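Local coordinates for YdhT protein (Bacillus subtilis, PDB 3CBW) that hydrolyses internal beta-1,4-mannosidic linkages of mannan, galactomannan and glucomannan, and takes part in the degradation of glucomannan, at residues R61-S64 and Q68-A71; L138-V143 and Y204-H209; N259-L264 and K297-I302; V276-Q279 and S284-Y287; G332-W335 and S339-P342. The protein carries 3 engineered substitutions. One frame throughout, in Å; residues are numbered along the deposited sequence.

Contact 1 (R61-S64 and Q68-A71); sequences RIRS and QSPA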
# COMPACT_ATOMS: atom_id res chain seq x y z
N ARG A 61 -19.46 5.41 -4.57
CA ARG A 61 -19.40 6.62 -5.41
C ARG A 61 -18.75 6.34 -6.76
O ARG A 61 -19.17 6.87 -7.78
CB ARG A 61 -18.61 7.75 -4.74
CG ARG A 61 -19.36 8.60 -3.74
CD ARG A 61 -18.68 9.96 -3.54
NE ARG A 61 -17.21 9.90 -3.52
CZ ARG A 61 -16.42 10.96 -3.35
NH1 ARG A 61 -16.94 12.17 -3.16
NH2 ARG A 61 -15.10 10.81 -3.35
N ILE A 62 -17.69 5.52 -6.75
CA ILE A 62 -17.04 5.13 -7.99
C ILE A 62 -17.99 4.31 -8.86
O ILE A 62 -18.09 4.51 -10.07
CB ILE A 62 -15.72 4.37 -7.71
CG1 ILE A 62 -14.70 5.31 -7.05
CG2 ILE A 62 -15.17 3.75 -8.99
CD1 ILE A 62 -13.55 4.62 -6.38
N ARG A 63 -18.73 3.41 -8.22
CA ARG A 63 -19.72 2.62 -8.93
C ARG A 63 -20.87 3.47 -9.49
O ARG A 63 -21.32 3.24 -10.60
CB ARG A 63 -20.23 1.48 -8.06
CG ARG A 63 -21.08 0.48 -8.83
CD ARG A 63 -21.36 -0.78 -8.02
NE ARG A 63 -22.42 -1.61 -8.60
CZ ARG A 63 -22.26 -2.45 -9.62
NH1 ARG A 63 -21.08 -2.59 -10.22
NH2 ARG A 63 -23.30 -3.15 -10.05
N SER A 64 -21.32 4.45 -8.70
CA SER A 64 -22.37 5.35 -9.16
C SER A 64 -21.89 6.21 -10.34
O SER A 64 -22.67 6.50 -11.25
CB SER A 64 -22.86 6.24 -8.02
OG SER A 64 -23.53 5.45 -7.06
N GLN A 68 -18.68 0.64 -12.35
CA GLN A 68 -17.69 -0.35 -11.95
C GLN A 68 -17.19 -0.03 -10.56
O GLN A 68 -17.29 1.10 -10.10
CB GLN A 68 -16.51 -0.31 -12.92
CG GLN A 68 -16.87 -0.65 -14.37
CD GLN A 68 -17.22 -2.11 -14.55
OE1 GLN A 68 -16.54 -3.00 -14.04
NE2 GLN A 68 -18.28 -2.36 -15.30
N SER A 69 -16.63 -1.04 -9.90
CA SER A 69 -16.04 -0.84 -8.57
C SER A 69 -14.53 -1.11 -8.61
O SER A 69 -14.08 -1.93 -9.40
CB SER A 69 -16.68 -1.78 -7.55
OG SER A 69 -18.07 -1.55 -7.44
N PRO A 70 -13.76 -0.43 -7.73
CA PRO A 70 -12.31 -0.68 -7.73
C PRO A 70 -11.99 -2.13 -7.38
O PRO A 70 -12.63 -2.72 -6.49
CB PRO A 70 -11.78 0.26 -6.64
CG PRO A 70 -12.97 0.62 -5.80
CD PRO A 70 -14.16 0.58 -6.73
N ALA A 71 -11.03 -2.72 -8.08
CA ALA A 71 -10.59 -4.07 -7.74
C ALA A 71 -9.98 -4.15 -6.34
O ALA A 71 -10.21 -5.12 -5.61
CB ALA A 71 -9.62 -4.61 -8.78
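Arg63 and Gln68 bring the backbones of the two segments together, their CA atoms 4.7 Å apart where the chain leaves helix 57-66 and turns toward strand 72-79. No hydrogen bond joins 61-64 to 68-71. Instead the carbonyl of Gln68 lies against the last turns of the helix, and Arg63 CA meets Gln68 O at 3.1 Å in a C-H...O contact with an angle of 135° at the hydrogen. Gln68 thus takes part through its main chain, while its side chain leads off toward a weak hydrogen bond with Asn330.

Two side chains flank this meeting of backbones. Ile62 sends CG2 against the proline ring, 4.0 Å from Pro70 CD, and its CD1 approaches CG and CD of the same ring. With CG2 anti to the backbone N and CG1 beside it (chi1 -67°), both branches of the isoleucine reach Pro70. Tyr323 of helix 319-324 and Ala45 of strand 41-49 also touch this pair. Arg63 instead runs outward as an extended chain from CG to NE, and its methylene CD passes 3.4 Å from Ser69 OG.

Cutting Ile62 back to an alanine would probably open a gap beside the Pro70 ring and leave Tyr323 and Ala45 less firmly packed. The chemistry therefore divides by depth: apolar contact of Ile62 and Pro70 on the buried side, and on the exposed side an aliphatic arginine stem beside a serine, consistent with a helix-to-strand turn of a TIM barrel held across this contact by van der Waals and C-H...O contacts.

Contact 2 (L138-V143 and Y204-H209); sequences LDSSTV and YKKIYH. Engineered in segment 138-143: Ser141 (natural residue Ala), Val143 (natural residue Ala).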
# COMPACT_ATOMS: atom_id res chain seq x y z
N LEU A 138 14.07 0.73 17.57
CA LEU A 138 14.46 -0.58 17.06
C LEU A 138 14.78 -1.58 18.15
O LEU A 138 14.81 -2.79 17.90
CB LEU A 138 15.65 -0.44 16.12
CG LEU A 138 15.33 0.27 14.81
CD1 LEU A 138 16.59 0.61 14.07
CD2 LEU A 138 14.45 -0.63 13.94
N ASP A 139 15.02 -1.07 19.35
CA ASP A 139 15.48 -1.86 20.48
C ASP A 139 14.27 -2.19 21.34
O ASP A 139 13.73 -1.33 22.02
CB ASP A 139 16.52 -1.05 21.25
CG ASP A 139 17.04 -1.75 22.50
OD1 ASP A 139 16.50 -2.80 22.91
OD2 ASP A 139 18.00 -1.20 23.08
N SER A 140 13.85 -3.46 21.29
CA SER A 140 12.64 -3.91 21.99
C SER A 140 12.68 -3.72 23.51
O SER A 140 11.65 -3.79 24.18
CB SER A 140 12.34 -5.38 21.65
OG SER A 140 11.91 -5.50 20.30
N SER A 141 13.87 -3.46 24.04
CA SER A 141 14.06 -3.27 25.48
C SER A 141 13.84 -1.83 25.98
O SER A 141 13.84 -1.59 27.19
CB SER A 141 15.44 -3.78 25.92
OG SER A 141 16.47 -2.88 25.54
N THR A 142 13.65 -0.87 25.08
CA THR A 142 13.46 0.53 25.50
C THR A 142 11.97 0.87 25.57
O THR A 142 11.14 0.12 25.05
CB THR A 142 14.10 1.53 24.53
OG1 THR A 142 13.42 1.47 23.26
CG2 THR A 142 15.57 1.24 24.35
N VAL A 143 11.63 1.99 26.19
CA VAL A 143 10.24 2.43 26.19
C VAL A 143 9.74 2.65 24.75
O VAL A 143 8.60 2.31 24.43
CB VAL A 143 9.98 3.67 27.08
CG1 VAL A 143 10.68 4.91 26.54
CG2 VAL A 143 8.48 3.91 27.25
N TYR A 204 11.89 -1.84 8.75
CA TYR A 204 11.05 -2.60 7.85
C TYR A 204 11.21 -4.10 8.16
O TYR A 204 10.21 -4.83 8.28
CB TYR A 204 11.41 -2.29 6.41
CG TYR A 204 10.49 -2.94 5.41
CD1 TYR A 204 9.59 -2.18 4.66
CD2 TYR A 204 10.55 -4.31 5.19
CE1 TYR A 204 8.75 -2.81 3.72
CE2 TYR A 204 9.74 -4.93 4.29
CZ TYR A 204 8.85 -4.19 3.57
OH TYR A 204 8.09 -4.87 2.65
N LYS A 205 12.45 -4.56 8.30
CA LYS A 205 12.69 -5.97 8.60
C LYS A 205 12.14 -6.37 9.96
O LYS A 205 11.66 -7.48 10.13
CB LYS A 205 14.18 -6.29 8.50
CG LYS A 205 14.73 -6.17 7.11
CD LYS A 205 16.19 -6.52 7.15
CE LYS A 205 16.94 -6.07 5.94
NZ LYS A 205 18.39 -6.28 6.19
N LYS A 206 12.19 -5.46 10.93
CA LYS A 206 11.62 -5.72 12.26
C LYS A 206 10.11 -5.96 12.15
O LYS A 206 9.56 -6.88 12.76
CB LYS A 206 11.92 -4.54 13.17
CG LYS A 206 11.37 -4.64 14.57
CD LYS A 206 11.90 -3.48 15.40
CE LYS A 206 11.44 -3.54 16.82
NZ LYS A 206 12.28 -4.46 17.64
N ILE A 207 9.44 -5.14 11.35
CA ILE A 207 8.01 -5.35 11.15
C ILE A 207 7.76 -6.64 10.36
O ILE A 207 6.84 -7.40 10.69
CB ILE A 207 7.34 -4.13 10.49
CG1 ILE A 207 7.44 -2.92 11.43
CG2 ILE A 207 5.90 -4.45 10.09
CD1 ILE A 207 6.77 -1.66 10.91
N TYR A 208 8.56 -6.89 9.32
CA TYR A 208 8.42 -8.14 8.56
C TYR A 208 8.54 -9.35 9.50
O TYR A 208 7.72 -10.27 9.45
CB TYR A 208 9.45 -8.22 7.42
CG TYR A 208 9.34 -9.52 6.67
CD1 TYR A 208 8.50 -9.65 5.57
CD2 TYR A 208 10.04 -10.66 7.10
CE1 TYR A 208 8.37 -10.87 4.89
CE2 TYR A 208 9.90 -11.89 6.45
CZ TYR A 208 9.08 -11.97 5.34
OH TYR A 208 8.93 -13.18 4.67
N HIS A 209 9.56 -9.35 10.36
CA HIS A 209 9.77 -10.48 11.26
C HIS A 209 8.71 -10.58 12.33
O HIS A 209 8.31 -11.69 12.68
CB HIS A 209 11.17 -10.44 11.87
CG HIS A 209 12.24 -10.69 10.86
ND1 HIS A 209 13.36 -9.91 10.74
CD2 HIS A 209 12.33 -11.64 9.90
CE1 HIS A 209 14.11 -10.37 9.75
NE2 HIS A 209 13.50 -11.43 9.23
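A loop-to-helix contact at the surface of the barrel, made by Lys206 reaching across to Leu138 and Ser140, ties the turn between helices 131-138 and 143-163 to the flank of helix 194-214. The lysine ammonium makes two hydrogen bonds there, from Lys206 NZ to Leu138 O at 3.0 Å and from Lys206 NZ to Ser140 OG at 2.9 Å. The first donor stands well above the carbonyl plane, 56° out of it. The lysine chain is extended as far as CE and bends only at its last torsion (chi4 82°), which swings NZ in between the two oxygens. Leu138 crosses the stem obliquely, its CD2 4.1 Å from Lys206 CD.

The turn has its own internal bracing. Asp139 OD1 accepts from Ser141 N at 2.9 Å, forming an Asx turn, and also from the hydroxyl of Ser141, an engineered residue, both donors coming from the same face of the carboxylate. Ser140 OG has a further partner in Asn149 of helix 143-163.

The lysine's charge is thus met here by neutral oxygens, with Asp139 OD1 7.0 Å from Lys206 NZ, so any attraction between these two charges is probably a longer-range one.

Contact 3 (N259-L264 and K297-I302); sequences NGYDQL and KYPKTI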
# COMPACT_ATOMS: atom_id res chain seq x y z
N ASN A 259 8.76 10.08 -11.84
CA ASN A 259 10.09 9.51 -11.73
C ASN A 259 10.08 8.27 -10.85
O ASN A 259 9.42 8.25 -9.80
CB ASN A 259 11.01 10.58 -11.13
CG ASN A 259 12.45 10.13 -10.97
OD1 ASN A 259 12.77 9.36 -10.06
ND2 ASN A 259 13.33 10.64 -11.82
N GLY A 260 10.79 7.23 -11.28
CA GLY A 260 11.05 6.08 -10.40
C GLY A 260 10.69 4.72 -10.95
O GLY A 260 11.11 3.70 -10.41
N TYR A 261 9.91 4.70 -12.03
CA TYR A 261 9.45 3.46 -12.62
C TYR A 261 10.61 2.58 -13.11
O TYR A 261 10.63 1.39 -12.86
CB TYR A 261 8.48 3.77 -13.76
CG TYR A 261 8.09 2.61 -14.63
CD1 TYR A 261 7.02 1.79 -14.29
CD2 TYR A 261 8.78 2.34 -15.81
CE1 TYR A 261 6.64 0.73 -15.09
CE2 TYR A 261 8.43 1.28 -16.62
CZ TYR A 261 7.36 0.48 -16.25
OH TYR A 261 6.97 -0.55 -17.04
N ASP A 262 11.57 3.18 -13.82
CA ASP A 262 12.70 2.41 -14.33
C ASP A 262 13.50 1.78 -13.20
O ASP A 262 13.80 0.59 -13.24
CB ASP A 262 13.62 3.30 -15.17
CG ASP A 262 13.02 3.70 -16.50
OD1 ASP A 262 12.10 3.00 -16.98
OD2 ASP A 262 13.51 4.69 -17.09
N GLN A 263 13.83 2.59 -12.19
CA GLN A 263 14.59 2.17 -11.00
C GLN A 263 13.91 1.04 -10.24
O GLN A 263 14.56 0.09 -9.78
CB GLN A 263 14.79 3.35 -10.02
CG GLN A 263 15.52 4.59 -10.52
CD GLN A 263 14.57 5.69 -10.94
OE1 GLN A 263 13.86 5.57 -11.95
NE2 GLN A 263 14.54 6.78 -10.17
N LEU A 264 12.59 1.13 -10.07
CA LEU A 264 11.86 0.14 -9.28
C LEU A 264 11.60 -1.14 -10.04
O LEU A 264 11.79 -2.23 -9.51
CB LEU A 264 10.59 0.74 -8.68
CG LEU A 264 10.86 1.80 -7.61
CD1 LEU A 264 9.56 2.47 -7.24
CD2 LEU A 264 11.54 1.20 -6.37
N LYS A 297 4.06 4.73 -20.89
CA LYS A 297 5.26 5.01 -20.08
C LYS A 297 5.50 3.96 -18.99
O LYS A 297 6.64 3.72 -18.61
CB LYS A 297 5.15 6.38 -19.37
CG LYS A 297 4.74 7.59 -20.23
CD LYS A 297 5.76 7.94 -21.30
CE LYS A 297 7.06 8.48 -20.73
NZ LYS A 297 7.98 8.79 -21.86
N TYR A 298 4.44 3.36 -18.45
CA TYR A 298 4.57 2.49 -17.27
C TYR A 298 3.84 1.16 -17.47
O TYR A 298 3.03 0.76 -16.64
CB TYR A 298 4.05 3.20 -16.00
CG TYR A 298 4.31 4.70 -15.93
CD1 TYR A 298 5.60 5.22 -15.80
CD2 TYR A 298 3.24 5.60 -15.97
CE1 TYR A 298 5.82 6.61 -15.74
CE2 TYR A 298 3.45 6.98 -15.90
CZ TYR A 298 4.74 7.47 -15.80
OH TYR A 298 4.95 8.84 -15.74
N PRO A 299 4.12 0.44 -18.57
CA PRO A 299 3.29 -0.71 -18.90
C PRO A 299 3.33 -1.88 -17.90
O PRO A 299 2.38 -2.67 -17.86
CB PRO A 299 3.79 -1.14 -20.28
CG PRO A 299 5.20 -0.66 -20.30
CD PRO A 299 5.16 0.65 -19.60
N LYS A 300 4.40 -1.98 -17.11
CA LYS A 300 4.50 -3.06 -16.11
C LYS A 300 3.63 -2.83 -14.87
O LYS A 300 3.55 -3.70 -14.00
CB LYS A 300 5.95 -3.29 -15.71
CG LYS A 300 6.83 -3.86 -16.82
CD LYS A 300 8.23 -4.06 -16.31
CE LYS A 300 9.08 -4.82 -17.30
NZ LYS A 300 10.42 -5.09 -16.71
N THR A 301 2.98 -1.67 -14.79
CA THR A 301 2.07 -1.38 -13.68
C THR A 301 1.00 -2.47 -13.55
O THR A 301 0.29 -2.78 -14.52
CB THR A 301 1.35 -0.04 -13.91
OG1 THR A 301 2.33 1.00 -13.99
CG2 THR A 301 0.41 0.27 -12.77
N ILE A 302 0.87 -3.04 -12.36
CA ILE A 302 -0.15 -4.06 -12.11
C ILE A 302 -1.39 -3.54 -11.38
O ILE A 302 -2.42 -4.20 -11.41
CB ILE A 302 0.41 -5.30 -11.38
CG1 ILE A 302 0.92 -4.97 -9.98
CG2 ILE A 302 1.49 -5.98 -12.26
CD1 ILE A 302 1.10 -6.20 -9.10
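Tyr261, in the first turn of helix 261-265, carries this contact into the turn that leads to strand 301-306. Before it, Asn259 OD1 accepts a hydrogen bond from Gln263 NE2, a link that spans the start of the helix, and Gly260 occupies the N-cap position. A chi1 of 170° then sends the Tyr261 ring out over the main chain of Lys297 and Tyr298. Tyr298 CA sits over one face of the Tyr261 ring, 3.8 Å from its centroid, as a CH-pi contact, and Lys297 O lies above the same face, also offset toward the rim. The edge of the Tyr298 ring is turned toward the face of Tyr261 in a T-shaped pair, with centroids 5.6 Å apart and planes at 61°. At the far end of Tyr261 the hydroxyl accepts from the backbone: Lys300 N to Tyr261 OH is 2.9 Å, with an angle of 159° at the hydrogen. Pro299 CD packs 3.4 Å from Tyr261 OH. The hydroxyl of Tyr298 bonds elsewhere, to Ala255 O and Ile258 N.

The turn receiving the ring is a type I beta turn from Tyr298 to Thr301, in which Tyr298 O accepts both from Thr301 N and, at 2.8 Å, from Thr301 OG1. Phe271 of strand 271-278 meets Tyr261 edge-to-face. This turn, the alpha-to-beta connection of the TIM barrel between helix 287-297 and strand 301-306, thus packs against helix 261-265, which precedes the neighbouring strand 271-278.

Contact 4 (V276-Q279 and S284-Y287); sequences VGPQ and SFDY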
# COMPACT_ATOMS: atom_id res chain seq x y z
N VAL A 276 -2.16 7.22 -5.76
CA VAL A 276 -2.20 8.21 -6.83
C VAL A 276 -3.23 9.27 -6.51
O VAL A 276 -4.27 8.99 -5.90
CB VAL A 276 -2.47 7.58 -8.25
CG1 VAL A 276 -3.73 6.79 -8.29
CG2 VAL A 276 -2.54 8.65 -9.34
N GLY A 277 -2.94 10.49 -6.91
CA GLY A 277 -3.96 11.52 -6.95
C GLY A 277 -3.40 12.83 -7.44
O GLY A 277 -2.19 12.97 -7.64
N PRO A 278 -4.29 13.81 -7.64
CA PRO A 278 -3.86 15.14 -8.00
C PRO A 278 -3.00 15.80 -6.94
O PRO A 278 -3.26 15.66 -5.74
CB PRO A 278 -5.18 15.91 -8.17
CG PRO A 278 -6.22 15.08 -7.55
CD PRO A 278 -5.75 13.67 -7.57
N GLN A 279 -1.95 16.49 -7.37
CA GLN A 279 -1.11 17.24 -6.44
C GLN A 279 -1.89 18.40 -5.84
O GLN A 279 -1.78 18.68 -4.64
CB GLN A 279 0.17 17.72 -7.13
CG GLN A 279 1.18 18.37 -6.19
CD GLN A 279 2.51 18.62 -6.88
OE1 GLN A 279 2.59 19.39 -7.84
NE2 GLN A 279 3.56 17.97 -6.39
N SER A 284 -7.94 20.54 -13.20
CA SER A 284 -7.11 20.20 -14.35
C SER A 284 -6.82 18.70 -14.41
O SER A 284 -6.63 18.15 -15.50
CB SER A 284 -5.78 20.96 -14.30
OG SER A 284 -5.05 20.82 -15.51
N PHE A 285 -6.79 18.05 -13.25
CA PHE A 285 -6.38 16.64 -13.19
C PHE A 285 -7.31 15.75 -13.99
O PHE A 285 -8.53 15.91 -13.92
CB PHE A 285 -6.31 16.14 -11.74
CG PHE A 285 -5.61 14.82 -11.60
CD1 PHE A 285 -4.23 14.76 -11.45
CD2 PHE A 285 -6.34 13.64 -11.60
CE1 PHE A 285 -3.58 13.54 -11.31
CE2 PHE A 285 -5.70 12.41 -11.47
CZ PHE A 285 -4.31 12.36 -11.31
N ASP A 286 -6.75 14.82 -14.75
CA ASP A 286 -7.55 13.95 -15.61
C ASP A 286 -7.07 12.51 -15.51
O ASP A 286 -5.97 12.17 -16.00
CB ASP A 286 -7.49 14.46 -17.06
CG ASP A 286 -8.51 13.79 -17.97
OD1 ASP A 286 -8.93 12.64 -17.71
OD2 ASP A 286 -8.89 14.43 -18.99
N TYR A 287 -7.89 11.65 -14.91
CA TYR A 287 -7.52 10.25 -14.74
C TYR A 287 -7.40 9.50 -16.06
O TYR A 287 -6.73 8.47 -16.13
CB TYR A 287 -8.47 9.52 -13.77
CG TYR A 287 -8.06 9.65 -12.31
CD1 TYR A 287 -6.98 8.92 -11.80
CD2 TYR A 287 -8.74 10.51 -11.43
CE1 TYR A 287 -6.59 9.02 -10.47
CE2 TYR A 287 -8.36 10.61 -10.08
CZ TYR A 287 -7.28 9.87 -9.62
OH TYR A 287 -6.87 9.97 -8.31
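The end of barrel strand 271-278, just past the nucleophile Glu275 assigned by similarity, packs on the loop that leads into helix 287-297, with Pro278 set against Phe285 and Val276 against Tyr287. Pro278 lies over a face of the Phe285 ring. Its CD is 4.0 Å from the Phe285 ring centroid and only 6° off the normal, a CH-pi contact, while Pro278 CB is 3.6 Å from Phe285 CD1. A chi1 of -167° sets the phenylalanine ring opposite its backbone N and directs it toward the strand. The Pro278 and Phe285 side chains cross at about a right angle.

Tyr287 adds a second aromatic beside the first. Phe285 CE2 stands 3.3 Å above the plane of the Tyr287 ring, over its centre, and Tyr287 CE1 comes within 4.2 Å of Val276 CG2. At the end of this ring, Tyr287 OH passes 3.6 Å from Gly277 CA and hydrogen-bonds to Trp311 O, which satisfies its polar end within an otherwise apolar cluster. Gly277 approaches Tyr251, assigned by similarity to substrate binding, and its backbone pairs with Ala250 and Phe252 of the adjoining strand.

Asp286, at the N-cap of helix 287-297, uses its side chain to cap a backbone N. The C-terminal end of a barrel strand, at the catalytic face, is thus closed over by the loop into the next helix, a beta-to-alpha connection of the TIM-barrel fold of family 26 glycoside hydrolases.

Contact 5 (G332-W335 and S339-P342); sequences GEIW and SLTP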
# COMPACT_ATOMS: atom_id res chain seq x y z
N GLY A 332 -14.58 -8.02 -9.41
CA GLY A 332 -15.33 -9.08 -10.09
C GLY A 332 -14.60 -9.68 -11.29
O GLY A 332 -15.10 -10.64 -11.90
N GLU A 333 -13.44 -9.13 -11.64
CA GLU A 333 -12.68 -9.59 -12.82
C GLU A 333 -11.39 -10.34 -12.46
O GLU A 333 -10.55 -10.59 -13.33
CB GLU A 333 -12.39 -8.43 -13.77
CG GLU A 333 -13.63 -7.75 -14.31
CD GLU A 333 -13.32 -6.78 -15.43
OE1 GLU A 333 -12.67 -5.75 -15.16
OE2 GLU A 333 -13.71 -7.05 -16.58
N ILE A 334 -11.23 -10.71 -11.20
CA ILE A 334 -10.08 -11.50 -10.76
C ILE A 334 -10.43 -12.97 -11.01
O ILE A 334 -9.70 -13.68 -11.71
CB ILE A 334 -9.74 -11.26 -9.27
CG1 ILE A 334 -9.41 -9.78 -9.05
CG2 ILE A 334 -8.57 -12.13 -8.83
CD1 ILE A 334 -9.24 -9.36 -7.60
N TRP A 335 -11.56 -13.39 -10.46
CA TRP A 335 -12.10 -14.73 -10.65
C TRP A 335 -13.21 -14.69 -11.68
O TRP A 335 -13.96 -13.72 -11.77
CB TRP A 335 -12.66 -15.28 -9.33
CG TRP A 335 -11.70 -15.17 -8.18
CD1 TRP A 335 -11.57 -14.12 -7.32
CD2 TRP A 335 -10.71 -16.13 -7.81
NE1 TRP A 335 -10.56 -14.38 -6.41
CE2 TRP A 335 -10.02 -15.61 -6.69
CE3 TRP A 335 -10.34 -17.39 -8.29
CZ2 TRP A 335 -8.97 -16.30 -6.06
CZ3 TRP A 335 -9.31 -18.08 -7.66
CH2 TRP A 335 -8.64 -17.53 -6.56
N SER A 339 -13.36 -20.28 -11.38
CA SER A 339 -12.06 -20.36 -12.00
C SER A 339 -11.32 -19.03 -11.91
O SER A 339 -11.92 -17.96 -11.75
CB SER A 339 -12.18 -20.82 -13.46
OG SER A 339 -12.81 -19.82 -14.25
N LEU A 340 -10.00 -19.10 -12.01
CA LEU A 340 -9.19 -17.91 -12.02
C LEU A 340 -9.09 -17.40 -13.44
O LEU A 340 -8.99 -18.20 -14.38
CB LEU A 340 -7.80 -18.25 -11.49
CG LEU A 340 -6.83 -17.09 -11.28
CD1 LEU A 340 -7.40 -16.08 -10.29
CD2 LEU A 340 -5.51 -17.66 -10.79
N THR A 341 -9.14 -16.07 -13.63
CA THR A 341 -8.88 -15.54 -14.97
C THR A 341 -7.42 -15.82 -15.35
O THR A 341 -6.57 -16.02 -14.48
CB THR A 341 -9.21 -14.04 -15.09
OG1 THR A 341 -8.43 -13.30 -14.14
CG2 THR A 341 -10.72 -13.78 -14.86
N PRO A 342 -7.12 -15.88 -16.67
CA PRO A 342 -5.86 -16.44 -17.14
C PRO A 342 -4.57 -15.86 -16.60
O PRO A 342 -4.42 -14.64 -16.42
CB PRO A 342 -5.92 -16.21 -18.66
CG PRO A 342 -7.37 -16.22 -18.96
CD PRO A 342 -7.99 -15.49 -17.79
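Trp335 turns one face of its indole to Leu340. Leu340 CD1 lies 3.9 Å from the centroid of the Trp335 six-membered ring and 18° off its normal, a CH-pi contact, the side chains being inclined to each other. In Leu340, chi1 of -174° and chi2 of 59° together bring that methyl over the ring although the backbone directs the two residues apart. Ile334 CG2 lies over the same face, 4.4 Å from Leu340 CD1, while Ser339 O comes to the indole edge. Trp103 meets Trp335 edge-to-face, and Trp29 of helix 21-32 touches both Ile334 and Leu340.

Backbones here form a small antiparallel hairpin near the C-terminus, in which Trp335 and Leu340 are a non-hydrogen-bonded pair with CA atoms 4.5 Å apart.

Thr341 grips the carbonyl of Ile334 twice. Thr341 N gives its hydrogen to Ile334 O at 3.1 Å, in the carbonyl plane, and Thr341 OG1 donates to Ile334 O at 2.8 Å, tilted from that plane. Thr341 OG1 is also hydrogen-bonded to Arg36 NH2, which bonds to Pro342 O as well. A valine in place of Thr341 would probably leave Ile334 O with a single donor across the hairpin and deprive Arg36 of its threonine acceptor.

Contact 4 is the most buried of the five, an aromatic and proline cluster beside the presumed catalytic end of the barrel. Contacts 2 and 5 lie at the surface, contact 2 resting on lysine bonds to a carbonyl and a hydroxyl, contact 5 on a doubly bonded carbonyl and an indole-leucine contact. Contacts 1 and 3, partly buried, sit where the chain passes toward a barrel strand; a tyrosine hydroxyl bonds to the backbone in contact 3, while no hydrogen bond crosses contact 1. Contact 4 is nested within the loop closed by contact 3, and the two reach neighbouring strands, 271-278 and 301-306. Contact 2 is remote, its centre about 38 Å from those of contacts 1 and 5.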